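Local coordinates for acetylated cis-Golgi protein, involved in ER-to-Golgi transport (Saccharomyces cerevisiae, PDB 6G8Y) that probably contributes to membrane traffic from the endoplasmic reticulum to the Golgi as the yeast homologue of the Golgi stacking protein GRASP65, built on PDZ domains, at residues P44-S47 with S53-D56. Numbering follows the deposited sequence.
Sequences PVVS and SYPD
A beta hairpin brings strand 41-47 against the short strand 53-55; their hydrogen-bonded pair is Val46 with Tyr54, flanked by the non-hydrogen-bonded pairs Val45-Pro55 and Ser47-Ser53. Val46 N donates to Tyr54 O at 2.8 Å, and Tyr54 N returns a bond to Val46 O at 2.9 Å; both donors lie nearly in line with the acceptor carbonyl. Ser53 CA also comes within 3.1 Å of Val46 O as a CA-H...O contact. The side chains of Val46 and Tyr54 share one face of the sheet. Val46 CB stands over one face of the Tyr54 ring, displaced toward its rim, in a CH-pi contact 4.1 Å from the centroid. With CG1 anti to the backbone N (chi1 176°), Val46 reaches along the ring to the phenol oxygen, CG1 lying 3.6 Å from Tyr54 OH. Tyr54 meets it by tucking CG between its own N and carbonyl carbon (chi1 52°), which brings the ring against the Val46 side chain. An alanine in place of Tyr54 would probably strip the aromatic cover from Val46 CB and CG1 and open a gap beside them. Away from the tyrosine, Val45 CG1 presses on Ser53 CB at 3.5 Å, tighter than usual van der Waals contact, and Ser53 OG turns to Arg17 for a hydrogen bond. Beyond Pro55 the ladder gains one more bond: Asp56 N gives a straight N-H to Pro44 O at 2.9 Å, approaching from above the carbonyl plane. Asp56 CB meets Pro44 CB at 3.9 Å, the two side chains crossing at about a right angle, and Asp56 OD1 makes a weak hydrogen bond to Arg59 N, capping helix 57-66. The arrangement is that of a beta hairpin in the antiparallel sheet of a GRASP-family PDZ domain, its second strand running directly into an N-capped helix.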
ATOM      1  N   PRO A  44      -1.970   7.539   1.076  1.00 13.22           N
ATOM      2  CA  PRO A  44      -2.195   8.682   1.984  1.00 13.90           C
ATOM      3  C   PRO A  44      -2.577   8.163   3.381  1.00 13.73           C
ATOM      4  O   PRO A  44      -3.450   7.288   3.521  1.00 12.85           O
ATOM      5  CB  PRO A  44      -3.325   9.443   1.313  1.00 15.39           C
ATOM      6  CG  PRO A  44      -4.072   8.399   0.593  1.00 15.20           C
ATOM      7  CD  PRO A  44      -3.067   7.366   0.119  1.00 13.19           C
ATOM      8  N   VAL A  45      -1.921   8.713   4.388  1.00 14.43           N
ATOM      9  CA  VAL A  45      -2.019   8.221   5.752  1.00 15.06           C
ATOM     10  C   VAL A  45      -2.181   9.397   6.722  1.00 15.11           C
ATOM     11  O   VAL A  45      -1.541  10.451   6.553  1.00 20.02           O
ATOM     12  CB  VAL A  45      -0.752   7.409   6.068  1.00 17.44           C
ATOM     13  CG1 VAL A  45      -0.600   7.129   7.532  1.00 20.39           C
ATOM     14  CG2 VAL A  45      -0.748   6.113   5.276  1.00 19.28           C
ATOM     15  N   VAL A  46      -3.041   9.197   7.729  1.00 12.47           N
ATOM     16  CA  VAL A  46      -3.370  10.151   8.814  1.00 13.20           C
ATOM     17  C   VAL A  46      -2.598   9.702  10.054  1.00 14.10           C
ATOM     18  O   VAL A  46      -2.657   8.538  10.410  1.00 15.64           O
ATOM     19  CB  VAL A  46      -4.889  10.080   9.131  1.00 15.42           C
ATOM     20  CG1 VAL A  46      -5.255  10.979  10.316  1.00 16.31           C
ATOM     21  CG2 VAL A  46      -5.698  10.426   7.908  1.00 15.77           C
ATOM     22  N   SER A  47      -1.865  10.607  10.711  1.00 14.29           N
ATOM     23  CA  SER A  47      -1.129  10.311  11.944  1.00 15.53           C
ATOM     24  C   SER A  47      -1.846  11.068  13.045  1.00 16.61           C
ATOM     25  O   SER A  47      -1.939  12.292  12.955  1.00 16.40           O
ATOM     26  CB  SER A  47       0.341  10.767  11.802  1.00 18.09           C
ATOM     27  OG  SER A  47       1.140  10.402  12.934  1.00 24.65           O
ATOM     28  N   SER A  53      -0.922   5.747  13.141  1.00 14.38           N
ATOM     29  CA  SER A  53      -1.409   6.124  11.841  1.00 13.89           C
ATOM     30  C   SER A  53      -2.414   5.146  11.246  1.00 13.63           C
ATOM     31  O   SER A  53      -2.483   3.967  11.598  1.00 15.17           O
ATOM     32  CB  SER A  53      -0.241   6.361  10.908  1.00 17.08           C
ATOM     33  OG  SER A  53       0.675   5.300  10.949  1.00 19.36           O
ATOM     34  N   TYR A  54      -3.243   5.680  10.366  1.00 12.59           N
ATOM     35  CA  TYR A  54      -4.196   4.867   9.611  1.00 12.98           C
ATOM     36  C   TYR A  54      -4.439   5.525   8.249  1.00 12.35           C
ATOM     37  O   TYR A  54      -4.195   6.714   8.082  1.00 12.92           O
ATOM     38  CB  TYR A  54      -5.516   4.680  10.371  1.00 13.59           C
ATOM     39  CG  TYR A  54      -6.159   5.937  10.859  1.00 13.33           C
ATOM     40  CD1 TYR A  54      -5.873   6.452  12.119  1.00 12.80           C
ATOM     41  CD2 TYR A  54      -7.091   6.645  10.056  1.00 13.46           C
ATOM     42  CE1 TYR A  54      -6.439   7.646  12.563  1.00 14.71           C
ATOM     43  CE2 TYR A  54      -7.668   7.841  10.510  1.00 14.82           C
ATOM     44  CZ  TYR A  54      -7.352   8.342  11.777  1.00 14.62           C
ATOM     45  OH  TYR A  54      -7.891   9.547  12.230  1.00 16.48           O
ATOM     46  N   PRO A  55      -4.920   4.758   7.269  1.00 12.53           N
ATOM     47  CA  PRO A  55      -5.135   5.345   5.967  1.00 12.60           C
ATOM     48  C   PRO A  55      -6.143   6.480   5.916  1.00 12.14           C
ATOM     49  O   PRO A  55      -7.113   6.520   6.673  1.00 13.14           O
ATOM     50  CB  PRO A  55      -5.630   4.162   5.143  1.00 13.88           C
ATOM     51  CG  PRO A  55      -5.044   2.988   5.789  1.00 14.31           C
ATOM     52  CD  PRO A  55      -5.079   3.298   7.235  1.00 13.66           C
ATOM     53  N   ASP A  56      -5.915   7.407   4.976  1.00 11.99           N
ATOM     54  CA  ASP A  56      -6.898   8.435   4.601  1.00 11.17           C
ATOM     55  C   ASP A  56      -7.892   7.771   3.677  1.00 10.68           C
ATOM     56  O   ASP A  56      -7.743   7.823   2.451  1.00 10.70           O
ATOM     57  CB  ASP A  56      -6.182   9.643   3.990  1.00 11.39           C
ATOM     58  CG  ASP A  56      -7.104  10.795   3.590  1.00 11.92           C
ATOM     59  OD1 ASP A  56      -8.354  10.662   3.627  1.00 12.69           O
ATOM     60  OD2 ASP A  56      -6.535  11.860   3.213  1.00 13.44           O
TER